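Local coordinates for acyl-[acyl-carrier-protein]--UDP-N-acetylglucosamine O-acyltransferase (Acinetobacter baumannii, PDB 4E6U) that catalyses the transfer of an acyl chain from acyl carrier protein to UDP-N-acetylglucosamine, consistent with the opening step of lipid A synthesis in the lipopolysaccharide pathway, at residues L86-N92 against T111-N117; H148-I154 against K166-M172; Y79-W85 against R102-Q106; V141-V147 against S159-C165. All blocks are in the same frame, centred on the assembly; numbering follows the deposited sequence. Where two conformers were deposited one is given.

Interaction 1: residues L86-N92 against T111-N117; sequences LEIGNNN and TKIGSHN
The side chains of Asn-92 and Asn-117 take the same first torsion (chi1 -62° and -63°), each CG anti to its carbonyl carbon, and matching second torsions lay the amides side by side, planes only 3° apart. Such repeated asparagines at the same corner of successive coils fit the left-handed parallel beta-helix of this hexapeptide-repeat acyltransferase. Asn-92 OD1 is gripped from opposite faces of its amide plane, by Asn-117 N at 2.9 Å and Asn-117 ND2 at 3.0 Å. Asn-92 ND2 reaches a lone pair of Gly-114 O, 2.9 Å away and in the carbonyl plane. The pattern continues: Asn-62 OD1 accepts from Asn-92 N, and Asn-117 OD1 from Asn-135 N.

Strands 86-88 and 111-113 run parallel in register, as the bond from Glu-87 N to Thr-111 O (2.8 Å) attests. Glu-87 and Lys-112 have alternative conformers, which makes the salt bridge from Lys-112 NZ to Glu-87 OE1 tentative; Arg-57 holds OE2. On the other face Leu-86 CD1 lies 3.7 Å from Thr-111 CG2. At the turn, Asn-90 N donates to Ser-115 OG (2.9 Å), while Asn-91 CB sits over one face of the His-116 ring, 3.8 Å from its centroid.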
# COMPACT_ATOMS: atom_id res chain seq x y z
N LEU A 86 1.10 -10.78 21.09
CA LEU A 86 0.25 -9.67 20.68
C LEU A 86 -0.95 -9.61 21.61
O LEU A 86 -1.55 -10.65 21.90
CB LEU A 86 -0.23 -9.84 19.22
CG LEU A 86 -1.34 -8.90 18.72
CD1 LEU A 86 -0.86 -7.46 18.69
CD2 LEU A 86 -1.80 -9.32 17.33
N GLU A 87 -1.30 -8.41 22.04
CA GLU A 87 -2.54 -8.18 22.76
C GLU A 87 -3.41 -7.17 22.04
O GLU A 87 -2.91 -6.13 21.57
CB GLU A 87 -2.23 -7.67 24.19
CG GLU A 87 -1.72 -8.76 25.11
CD GLU A 87 -1.25 -8.25 26.46
OE1 GLU A 87 -1.28 -7.02 26.70
OE2 GLU A 87 -0.84 -9.12 27.26
N ILE A 88 -4.70 -7.46 21.94
CA ILE A 88 -5.69 -6.59 21.35
C ILE A 88 -6.79 -6.42 22.39
O ILE A 88 -7.23 -7.42 22.97
CB ILE A 88 -6.25 -7.23 20.06
CG1 ILE A 88 -5.18 -7.25 18.97
CG2 ILE A 88 -7.50 -6.51 19.58
CD1 ILE A 88 -5.52 -8.18 17.80
N GLY A 89 -7.23 -5.19 22.61
CA GLY A 89 -8.29 -4.91 23.60
C GLY A 89 -9.68 -5.20 23.07
O GLY A 89 -9.92 -6.27 22.47
N ASN A 90 -10.60 -4.27 23.29
CA ASN A 90 -12.01 -4.50 23.02
C ASN A 90 -12.54 -3.58 21.95
O ASN A 90 -12.05 -2.47 21.78
CB ASN A 90 -12.82 -4.23 24.30
CG ASN A 90 -12.27 -4.96 25.48
OD1 ASN A 90 -12.01 -6.15 25.44
ND2 ASN A 90 -12.09 -4.22 26.58
N ASN A 91 -13.57 -4.02 21.23
CA ASN A 91 -14.32 -3.15 20.35
C ASN A 91 -13.51 -2.53 19.21
O ASN A 91 -13.78 -1.41 18.78
CB ASN A 91 -15.07 -2.05 21.14
CG ASN A 91 -16.12 -2.62 22.08
OD1 ASN A 91 -15.82 -3.00 23.21
ND2 ASN A 91 -17.34 -2.65 21.62
N ASN A 92 -12.53 -3.28 18.73
CA ASN A 92 -11.74 -2.85 17.59
C ASN A 92 -12.31 -3.39 16.30
O ASN A 92 -12.97 -4.43 16.30
CB ASN A 92 -10.31 -3.34 17.72
CG ASN A 92 -9.62 -2.75 18.95
OD1 ASN A 92 -9.32 -1.55 18.99
ND2 ASN A 92 -9.37 -3.58 19.95
N THR A 111 3.48 -6.71 21.45
CA THR A 111 2.79 -5.69 20.69
C THR A 111 1.42 -5.54 21.30
O THR A 111 0.79 -6.56 21.61
CB THR A 111 2.64 -6.15 19.24
OG1 THR A 111 3.93 -6.47 18.72
CG2 THR A 111 1.97 -5.07 18.39
N LYS A 112 0.97 -4.31 21.52
CA LYS A 112 -0.28 -4.07 22.25
C LYS A 112 -1.12 -3.03 21.56
O LYS A 112 -0.61 -1.95 21.21
CB LYS A 112 -0.00 -3.66 23.70
CG LYS A 112 -1.25 -3.46 24.53
CD LYS A 112 -0.91 -3.39 26.01
CE LYS A 112 -2.16 -3.27 26.86
NZ LYS A 112 -2.98 -4.53 26.88
N ILE A 113 -2.38 -3.35 21.30
CA ILE A 113 -3.36 -2.39 20.81
C ILE A 113 -4.50 -2.33 21.83
O ILE A 113 -4.89 -3.37 22.38
CB ILE A 113 -3.85 -2.73 19.33
CG1 ILE A 113 -5.27 -3.26 19.25
CG2 ILE A 113 -2.78 -3.51 18.53
CD1 ILE A 113 -5.86 -3.20 17.82
N GLY A 114 -5.03 -1.13 22.05
CA GLY A 114 -6.09 -0.94 23.01
C GLY A 114 -7.47 -1.25 22.46
O GLY A 114 -7.68 -2.32 21.87
N SER A 115 -8.39 -0.31 22.67
CA SER A 115 -9.81 -0.52 22.40
C SER A 115 -10.41 0.56 21.52
O SER A 115 -9.91 1.69 21.48
CB SER A 115 -10.59 -0.59 23.72
OG SER A 115 -10.13 -1.67 24.51
N HIS A 116 -11.49 0.23 20.82
CA HIS A 116 -12.25 1.18 20.02
C HIS A 116 -11.44 1.78 18.86
O HIS A 116 -11.70 2.90 18.44
CB HIS A 116 -12.85 2.30 20.90
CG HIS A 116 -13.81 1.78 21.92
ND1 HIS A 116 -15.11 1.45 21.61
CD2 HIS A 116 -13.66 1.54 23.24
CE1 HIS A 116 -15.72 1.02 22.70
NE2 HIS A 116 -14.86 1.05 23.70
N ASN A 117 -10.49 1.00 18.36
CA ASN A 117 -9.70 1.43 17.20
C ASN A 117 -10.33 0.97 15.91
O ASN A 117 -10.97 -0.08 15.88
CB ASN A 117 -8.29 0.88 17.34
CG ASN A 117 -7.58 1.42 18.56
OD1 ASN A 117 -7.28 2.62 18.61
ND2 ASN A 117 -7.27 0.58 19.52
O HOH W 1 -13.92 0.64 16.58
O HOH W 2 -15.41 -1.60 25.59

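Interaction 2: residues H148-I154 against K166-M172; sequences HIGDHVI and KIDSYSM. With EDO (1,2-ethanediol), chain L.
Packing is close where Val-153 wedges against 166-172: its CG1 lies 3.8 Å from Ile-167 CG2, and its CG2 comes within 3.4 Å of Asp-168 O. That carbonyl also takes a 2.7 Å hydrogen bond from Ser-171 OG, which a chi1 of 62° swings back over its own type II turn, from Asp-168 to Ser-171. Earlier in sequence, Gly-150 N bonds Ile-167 O, and Asp-151 N donates to Ser-169 OG at 2.9 Å, with an almost straight N-H...O angle of 169°.

The parallel bridges His-148 with Lys-166 and Ile-149 with Ile-167, followed by Ile-154 with Met-172 after the turn, mark two consecutive coils of a left-handed beta-helix: each segment leaves one flat sheet, rounds a corner and enters the next.

The outer side is looser and wet. His-148 and Lys-166 run alongside each other, and a water accepts from Lys-166 NZ while also bonding His-148 ND1 at 2.7 Å. A second water links Asp-151 OD2 with Ser-169 OG; Asp-151 OD1 is held by Asp-133 N. At the corner the rings of His-152 and Tyr-170 are nearly parallel yet slid apart, their centroids separated by 5.3 Å with scant overlap.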
# COMPACT_ATOMS: atom_id res chain seq x y z
N HIS A 148 4.88 4.12 19.38
CA HIS A 148 3.85 4.29 20.40
C HIS A 148 2.85 5.32 19.93
O HIS A 148 3.22 6.46 19.61
CB HIS A 148 4.47 4.69 21.75
CG HIS A 148 5.38 3.65 22.34
ND1 HIS A 148 6.09 3.86 23.51
CD2 HIS A 148 5.71 2.40 21.93
CE1 HIS A 148 6.82 2.80 23.78
NE2 HIS A 148 6.60 1.89 22.84
N ILE A 149 1.58 4.92 19.85
CA ILE A 149 0.46 5.78 19.45
C ILE A 149 -0.46 5.92 20.66
O ILE A 149 -0.79 4.94 21.33
CB ILE A 149 -0.31 5.17 18.25
CG1 ILE A 149 0.63 4.63 17.15
CG2 ILE A 149 -1.36 6.16 17.73
CD1 ILE A 149 0.97 5.61 16.03
N GLY A 150 -0.87 7.16 20.92
CA GLY A 150 -1.75 7.47 22.05
C GLY A 150 -3.20 7.16 21.75
O GLY A 150 -3.51 6.08 21.23
N ASP A 151 -4.09 8.09 22.11
CA ASP A 151 -5.53 7.94 21.93
C ASP A 151 -6.07 9.00 21.00
O ASP A 151 -5.53 10.11 20.91
CB ASP A 151 -6.27 8.11 23.27
CG ASP A 151 -5.74 7.20 24.37
OD1 ASP A 151 -5.39 6.04 24.13
OD2 ASP A 151 -5.67 7.67 25.54
N HIS A 152 -7.16 8.69 20.31
CA HIS A 152 -7.85 9.68 19.48
C HIS A 152 -6.98 10.27 18.38
O HIS A 152 -7.14 11.43 17.99
CB HIS A 152 -8.44 10.79 20.37
CG HIS A 152 -9.52 10.31 21.28
ND1 HIS A 152 -10.80 10.05 20.83
CD2 HIS A 152 -9.51 10.00 22.59
CE1 HIS A 152 -11.53 9.62 21.84
NE2 HIS A 152 -10.77 9.57 22.92
N VAL A 153 -6.06 9.46 17.87
CA VAL A 153 -5.18 9.84 16.77
C VAL A 153 -5.83 9.45 15.43
O VAL A 153 -6.51 8.42 15.35
CB VAL A 153 -3.82 9.13 16.90
CG1 VAL A 153 -2.90 9.46 15.73
CG2 VAL A 153 -3.17 9.50 18.25
N ILE A 154 -5.62 10.26 14.40
CA ILE A 154 -6.08 9.89 13.06
C ILE A 154 -4.86 9.88 12.17
O ILE A 154 -4.12 10.88 12.11
CB ILE A 154 -7.13 10.85 12.50
CG1 ILE A 154 -8.37 10.86 13.41
CG2 ILE A 154 -7.50 10.51 11.03
CD1 ILE A 154 -9.43 11.88 13.04
N LYS A 166 6.89 8.40 18.27
CA LYS A 166 5.80 8.52 19.22
C LYS A 166 4.78 9.51 18.68
O LYS A 166 5.11 10.66 18.39
CB LYS A 166 6.33 8.94 20.60
CG LYS A 166 7.37 7.97 21.11
CD LYS A 166 8.01 8.39 22.44
CE LYS A 166 9.14 7.45 22.81
NZ LYS A 166 8.68 6.05 23.04
N ILE A 167 3.55 9.06 18.52
CA ILE A 167 2.48 9.85 17.94
C ILE A 167 1.44 10.02 19.02
O ILE A 167 0.74 9.06 19.41
CB ILE A 167 1.85 9.14 16.71
CG1 ILE A 167 2.94 8.62 15.77
CG2 ILE A 167 0.84 10.06 16.03
CD1 ILE A 167 3.86 9.68 15.20
N ASP A 168 1.38 11.21 19.59
CA ASP A 168 0.62 11.39 20.81
C ASP A 168 -0.85 11.77 20.60
O ASP A 168 -1.31 12.01 19.47
CB ASP A 168 1.36 12.34 21.77
CG ASP A 168 2.45 11.62 22.56
OD1 ASP A 168 2.49 10.37 22.56
OD2 ASP A 168 3.26 12.29 23.23
N SER A 169 -1.60 11.79 21.70
CA SER A 169 -3.05 11.86 21.61
C SER A 169 -3.58 13.08 20.89
O SER A 169 -2.99 14.16 21.01
CB SER A 169 -3.67 11.75 22.99
OG SER A 169 -3.35 10.50 23.56
N TYR A 170 -4.67 12.89 20.14
CA TYR A 170 -5.39 13.97 19.44
C TYR A 170 -4.63 14.57 18.26
O TYR A 170 -5.07 15.57 17.68
CB TYR A 170 -5.84 15.09 20.41
CG TYR A 170 -6.60 14.60 21.61
CD1 TYR A 170 -5.99 14.58 22.87
CD2 TYR A 170 -7.92 14.14 21.51
CE1 TYR A 170 -6.68 14.13 24.00
CE2 TYR A 170 -8.62 13.69 22.62
CZ TYR A 170 -7.99 13.68 23.86
OH TYR A 170 -8.70 13.23 24.95
N SER A 171 -3.50 13.97 17.90
CA SER A 171 -2.76 14.40 16.73
C SER A 171 -3.43 13.89 15.45
O SER A 171 -4.25 12.95 15.49
CB SER A 171 -1.31 13.94 16.80
OG SER A 171 -1.23 12.52 16.83
N MET A 172 -3.08 14.51 14.33
CA MET A 172 -3.58 14.09 13.02
C MET A 172 -2.45 14.08 12.04
O MET A 172 -1.71 15.05 11.91
CB MET A 172 -4.67 15.02 12.51
CG MET A 172 -5.92 15.08 13.38
SD MET A 172 -7.25 16.08 12.66
CE MET A 172 -7.55 15.19 11.13
C1 EDO L . 1.49 5.58 24.60
O1 EDO L . 1.00 6.79 24.00
C2 EDO L . 0.88 4.36 23.90
O2 EDO L . -0.55 4.40 23.99
O HOH W 3 2.60 7.85 22.05
O HOH W 4 6.42 6.21 24.77
O HOH W 5 -4.51 10.40 26.00
O HOH W 6 -7.03 13.15 15.93

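Interaction 3: residues Y79-W85 against R102-Q106; sequences YKGEETW and RGTVQ
Trp-85 and Arg-102 lie with CA atoms 5.0 Å apart, and from there the two loops diverge until the CA atoms of Glu-82 and Val-105 stand at 6.9 Å. One backbone bond joins them, Gly-103 N to Trp-85 O at 3.2 Å, its donor lying 41° out of the carbonyl plane.

Thr-84 carries the contact. Its OG1, placed between backbone N and carbonyl carbon (chi1 68°), donates to Gly-103 O at 2.8 Å and comes from above the carbonyl plane, 51° out of it. The same hydroxyl accepts a hydrogen bond from a water at 2.6 Å that also donates to Tyr-79 OH and accepts from Arg-102 NE, so one solvent molecule ties three side chains together. Tyr-79 OH is anchored further by its 2.6 Å bond to Glu-82 O, which folds the loop back on itself.

Farther out, Glu-82 and Val-105 cross at about a right angle, with Glu-82 CB 3.4 Å from Val-105 CG1. A bend at chi2 keeps the glutamate carboxylate beside Val-105 CG2 while Glu-82 OE1 accepts from Lys-80 N at 2.9 Å, and two waters link the carboxylate oxygens to Gln-106. Gly-71 O receives Arg-102 NH1, while Asp-128 OD2 bonds Thr-104 OG1, fastening the second loop to neighbouring coils.

Both segments belong to irregular connections between strands of the beta-helix, 69-70 to 85-88 (which Trp-85 begins) and 99-101 to 110-113: loops that protrude from the left-handed beta-helix, as known in LpxA enzymes.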
# COMPACT_ATOMS: atom_id res chain seq x y z
N TYR A 79 14.97 -11.23 15.32
CA TYR A 79 14.13 -12.22 15.97
C TYR A 79 14.69 -13.63 15.80
O TYR A 79 15.07 -14.02 14.70
CB TYR A 79 12.69 -12.14 15.43
CG TYR A 79 11.76 -13.12 16.08
CD1 TYR A 79 11.24 -12.88 17.35
CD2 TYR A 79 11.40 -14.29 15.43
CE1 TYR A 79 10.39 -13.80 17.97
CE2 TYR A 79 10.55 -15.21 16.03
CZ TYR A 79 10.05 -14.96 17.29
OH TYR A 79 9.21 -15.88 17.86
N LYS A 80 14.77 -14.37 16.91
CA LYS A 80 15.34 -15.73 16.89
C LYS A 80 14.42 -16.78 17.52
O LYS A 80 14.88 -17.68 18.24
CB LYS A 80 16.72 -15.75 17.56
CG LYS A 80 17.77 -14.82 16.92
CD LYS A 80 19.17 -15.02 17.53
CE LYS A 80 19.22 -14.75 19.05
NZ LYS A 80 19.39 -13.31 19.41
N GLY A 81 13.13 -16.67 17.26
CA GLY A 81 12.17 -17.69 17.67
C GLY A 81 11.69 -17.62 19.11
O GLY A 81 11.03 -18.53 19.59
N GLU A 82 12.01 -16.52 19.80
CA GLU A 82 11.61 -16.34 21.19
C GLU A 82 10.09 -16.23 21.35
O GLU A 82 9.38 -15.82 20.43
CB GLU A 82 12.27 -15.11 21.79
CG GLU A 82 13.80 -15.12 21.78
CD GLU A 82 14.42 -14.47 20.54
OE1 GLU A 82 13.71 -14.16 19.55
OE2 GLU A 82 15.65 -14.26 20.54
N GLU A 83 9.60 -16.58 22.54
CA GLU A 83 8.18 -16.48 22.83
C GLU A 83 7.81 -15.02 23.01
O GLU A 83 8.27 -14.36 23.95
CB GLU A 83 7.82 -17.27 24.08
CG GLU A 83 6.33 -17.26 24.38
CD GLU A 83 5.98 -18.11 25.57
OE1 GLU A 83 5.68 -17.52 26.64
OE2 GLU A 83 6.01 -19.35 25.45
N THR A 84 6.97 -14.51 22.11
CA THR A 84 6.49 -13.14 22.24
C THR A 84 5.03 -13.09 21.83
O THR A 84 4.51 -14.04 21.25
CB THR A 84 7.28 -12.13 21.41
OG1 THR A 84 7.04 -12.40 20.03
CG2 THR A 84 8.81 -12.24 21.65
N TRP A 85 4.39 -11.96 22.13
CA TRP A 85 2.93 -11.87 22.16
C TRP A 85 2.38 -10.66 21.42
O TRP A 85 3.08 -9.67 21.17
CB TRP A 85 2.48 -11.79 23.63
CG TRP A 85 2.72 -13.07 24.35
CD1 TRP A 85 3.89 -13.50 24.92
CD2 TRP A 85 1.76 -14.12 24.56
NE1 TRP A 85 3.72 -14.74 25.48
CE2 TRP A 85 2.42 -15.14 25.28
CE3 TRP A 85 0.41 -14.27 24.24
CZ2 TRP A 85 1.77 -16.33 25.66
CZ3 TRP A 85 -0.24 -15.46 24.61
CH2 TRP A 85 0.45 -16.47 25.32
N ARG A 102 3.66 -9.81 16.32
CA ARG A 102 4.04 -10.00 17.71
C ARG A 102 5.35 -9.29 18.02
O ARG A 102 6.05 -8.82 17.12
CB ARG A 102 4.11 -11.50 18.02
CG ARG A 102 2.77 -12.21 17.71
CD ARG A 102 2.66 -13.57 18.37
NE ARG A 102 3.79 -14.47 18.09
CZ ARG A 102 3.77 -15.49 17.22
NH1 ARG A 102 2.70 -15.74 16.48
NH2 ARG A 102 4.84 -16.27 17.10
N GLY A 103 5.67 -9.19 19.31
CA GLY A 103 6.83 -8.40 19.74
C GLY A 103 8.18 -9.08 19.62
O GLY A 103 8.31 -10.15 19.05
N THR A 104 9.20 -8.41 20.16
CA THR A 104 10.55 -8.96 20.20
C THR A 104 11.07 -8.90 21.63
O THR A 104 10.68 -8.03 22.41
CB THR A 104 11.53 -8.19 19.29
OG1 THR A 104 11.63 -6.83 19.72
CG2 THR A 104 11.07 -8.24 17.82
N VAL A 105 11.97 -9.83 21.96
CA VAL A 105 12.52 -9.86 23.32
C VAL A 105 13.42 -8.67 23.63
O VAL A 105 13.57 -8.31 24.79
CB VAL A 105 13.22 -11.19 23.66
CG1 VAL A 105 12.20 -12.32 23.67
CG2 VAL A 105 14.40 -11.47 22.73
N GLN A 106 13.99 -8.06 22.59
CA GLN A 106 14.84 -6.87 22.74
C GLN A 106 14.10 -5.68 23.34
O GLN A 106 14.72 -4.76 23.89
CB GLN A 106 15.48 -6.47 21.41
CG GLN A 106 16.60 -7.40 20.94
CD GLN A 106 16.11 -8.70 20.29
OE1 GLN A 106 14.91 -8.89 20.07
NE2 GLN A 106 17.03 -9.59 19.98
O HOH W 7 6.85 -14.18 18.19
O HOH W 8 16.73 -12.25 19.18
O HOH W 9 12.91 -11.37 19.72
O HOH W 10 5.86 -16.64 20.25

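Interaction 4: residues V141-V147 against S159-C165; sequences VGVAGHV and SGIHQFC. With EDO (1,2-ethanediol), chain I.
Gly-142 and Gly-160 pair in parallel, with Gly-142 N bonded to Ser-159 O at 2.9 Å and Gly-142 O accepting from Ile-161 N; Ala-144 N to Ile-161 O continues the register into the corner. There both chains make type II turns, Ala-144 to Val-147 and His-162 to Cys-165, and Phe-164 N reaches Gly-145 O at 2.9 Å. His-146 and Phe-164 occupy the third turn position with positive phi (64° and 74°), and this matched geometry sends their side chains out side by side.

The result is an offset stack: ring planes 3° apart, centroids separated by 4.3 Å, with His-146 CD2 lying 3.4 Å from Phe-164 CZ. Asp-107 OD2 bonds His-146 ND1, which fixes the rotation of the imidazole, and the ring of His-127 meets it edge-to-face.

On the inner side Val-147 and Ile-161 cross nearly at right angles. Val-147 CG1 touches Ile-161 CG2 at 3.9 Å, while its other methyl, CG2, presses to 3.3 Å from His-162 O. That carbonyl also accepts from Cys-165 N, closing the second turn. Ala-144 CB fits against the backbone of the same turn, 3.5 Å from Gln-163 N.

Within the left-handed beta-helix these are two adjacent coils. Backbone bonds join Val-141 and Val-143 to His-124 of strand 124-125 in the preceding coil, Ile-161 packs inward on Ile-173 of strand 172-173, and His-162 and Cys-165 touch Arg-261, just past helix 250-258.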
# COMPACT_ATOMS: atom_id res chain seq x y z
N VAL A 141 -1.89 2.26 5.87
CA VAL A 141 -0.98 2.87 6.86
C VAL A 141 0.04 1.83 7.34
O VAL A 141 -0.34 0.70 7.67
CB VAL A 141 -1.77 3.50 8.00
CG1 VAL A 141 -0.85 3.79 9.20
CG2 VAL A 141 -2.44 4.76 7.53
N GLY A 142 1.30 2.21 7.35
CA GLY A 142 2.36 1.34 7.85
C GLY A 142 2.95 1.91 9.11
O GLY A 142 3.53 2.99 9.09
N VAL A 143 2.80 1.19 10.21
CA VAL A 143 3.37 1.61 11.49
C VAL A 143 4.54 0.69 11.77
O VAL A 143 4.37 -0.52 11.98
CB VAL A 143 2.33 1.54 12.60
CG1 VAL A 143 2.90 2.15 13.89
CG2 VAL A 143 1.03 2.25 12.20
N ALA A 144 5.75 1.24 11.77
CA ALA A 144 6.96 0.44 11.92
C ALA A 144 7.23 0.07 13.39
O ALA A 144 6.46 0.40 14.29
CB ALA A 144 8.16 1.15 11.28
N GLY A 145 8.33 -0.63 13.60
CA GLY A 145 8.60 -1.22 14.91
C GLY A 145 8.70 -0.25 16.07
O GLY A 145 9.24 0.84 15.94
N HIS A 146 8.20 -0.68 17.22
CA HIS A 146 8.37 0.06 18.49
C HIS A 146 7.71 1.43 18.51
O HIS A 146 8.06 2.27 19.34
CB HIS A 146 9.87 0.23 18.88
CG HIS A 146 10.73 -0.98 18.64
ND1 HIS A 146 10.94 -1.94 19.60
CD2 HIS A 146 11.45 -1.35 17.56
CE1 HIS A 146 11.75 -2.86 19.13
NE2 HIS A 146 12.08 -2.54 17.89
N VAL A 147 6.76 1.67 17.62
CA VAL A 147 6.05 2.94 17.60
C VAL A 147 4.99 2.98 18.70
O VAL A 147 4.28 1.99 18.94
CB VAL A 147 5.39 3.20 16.20
CG1 VAL A 147 4.41 4.36 16.22
CG2 VAL A 147 6.47 3.44 15.16
N SER A 159 0.07 6.58 4.73
CA SER A 159 1.15 7.17 5.52
C SER A 159 2.02 6.08 6.13
O SER A 159 1.58 4.93 6.29
CB SER A 159 0.61 8.07 6.61
OG SER A 159 -0.09 9.18 6.05
N GLY A 160 3.26 6.45 6.43
CA GLY A 160 4.21 5.57 7.11
C GLY A 160 4.77 6.26 8.33
O GLY A 160 5.09 7.45 8.30
N ILE A 161 4.90 5.50 9.40
CA ILE A 161 5.49 6.00 10.64
C ILE A 161 6.75 5.21 10.94
O ILE A 161 6.70 4.00 11.14
CB ILE A 161 4.50 5.91 11.79
CG1 ILE A 161 3.20 6.63 11.41
CG2 ILE A 161 5.13 6.52 13.07
CD1 ILE A 161 2.07 6.43 12.37
N HIS A 162 7.88 5.90 10.97
CA HIS A 162 9.20 5.31 11.17
C HIS A 162 9.36 4.68 12.56
O HIS A 162 8.75 5.11 13.53
CB HIS A 162 10.25 6.44 10.99
CG HIS A 162 11.67 5.97 10.89
ND1 HIS A 162 12.49 5.78 11.99
CD2 HIS A 162 12.44 5.72 9.80
CE1 HIS A 162 13.69 5.40 11.58
NE2 HIS A 162 13.69 5.36 10.26
N GLN A 163 10.20 3.65 12.62
CA GLN A 163 10.49 2.95 13.89
C GLN A 163 10.81 3.90 15.04
O GLN A 163 11.48 4.94 14.85
CB GLN A 163 11.62 1.92 13.72
CG GLN A 163 12.91 2.53 13.20
CD GLN A 163 14.10 1.57 13.20
OE1 GLN A 163 13.99 0.41 13.58
NE2 GLN A 163 15.25 2.08 12.76
N PHE A 164 10.29 3.57 16.22
CA PHE A 164 10.57 4.28 17.48
C PHE A 164 9.88 5.62 17.62
O PHE A 164 9.97 6.25 18.68
CB PHE A 164 12.07 4.43 17.77
CG PHE A 164 12.77 3.12 17.95
CD1 PHE A 164 12.64 2.41 19.14
CD2 PHE A 164 13.56 2.59 16.93
CE1 PHE A 164 13.29 1.18 19.31
CE2 PHE A 164 14.20 1.36 17.10
CZ PHE A 164 14.06 0.67 18.29
N CYS A 165 9.16 6.08 16.60
CA CYS A 165 8.43 7.33 16.73
C CYS A 165 7.28 7.25 17.74
O CYS A 165 6.75 6.16 18.03
CB CYS A 165 7.88 7.78 15.38
SG CYS A 165 9.15 8.36 14.24
C1 EDO I . 17.32 5.08 12.17
O1 EDO I . 16.58 4.50 13.25
C2 EDO I . 17.82 6.46 12.59
O2 EDO I . 17.26 7.44 11.71
O HOH W 11 8.11 4.75 20.57

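From the N terminus, 79-85 opens interaction 3 and runs straight into 86-92 of interaction 1; their partners 102-106 and 111-117 follow in the same order, so the two contacts cross. Interaction 3 closes a loop of 16 residues and interaction 1 one of 18, joined where Thr-111 N probably bonds Trp-85 O. Interactions 4 and 2 repeat the crossing downstream, 141-147 and 148-154 being answered by 159-165 and 166-172, each across 11 residues. They meet where His-148 N probably bonds Cys-165 O and where Ile-167 CD1 packs 4.0 Å from Ile-161 CG2. Interactions 1 and 2 share one sheet without touching, whereas Thr-104 of interaction 3 packs on His-146 of interaction 4.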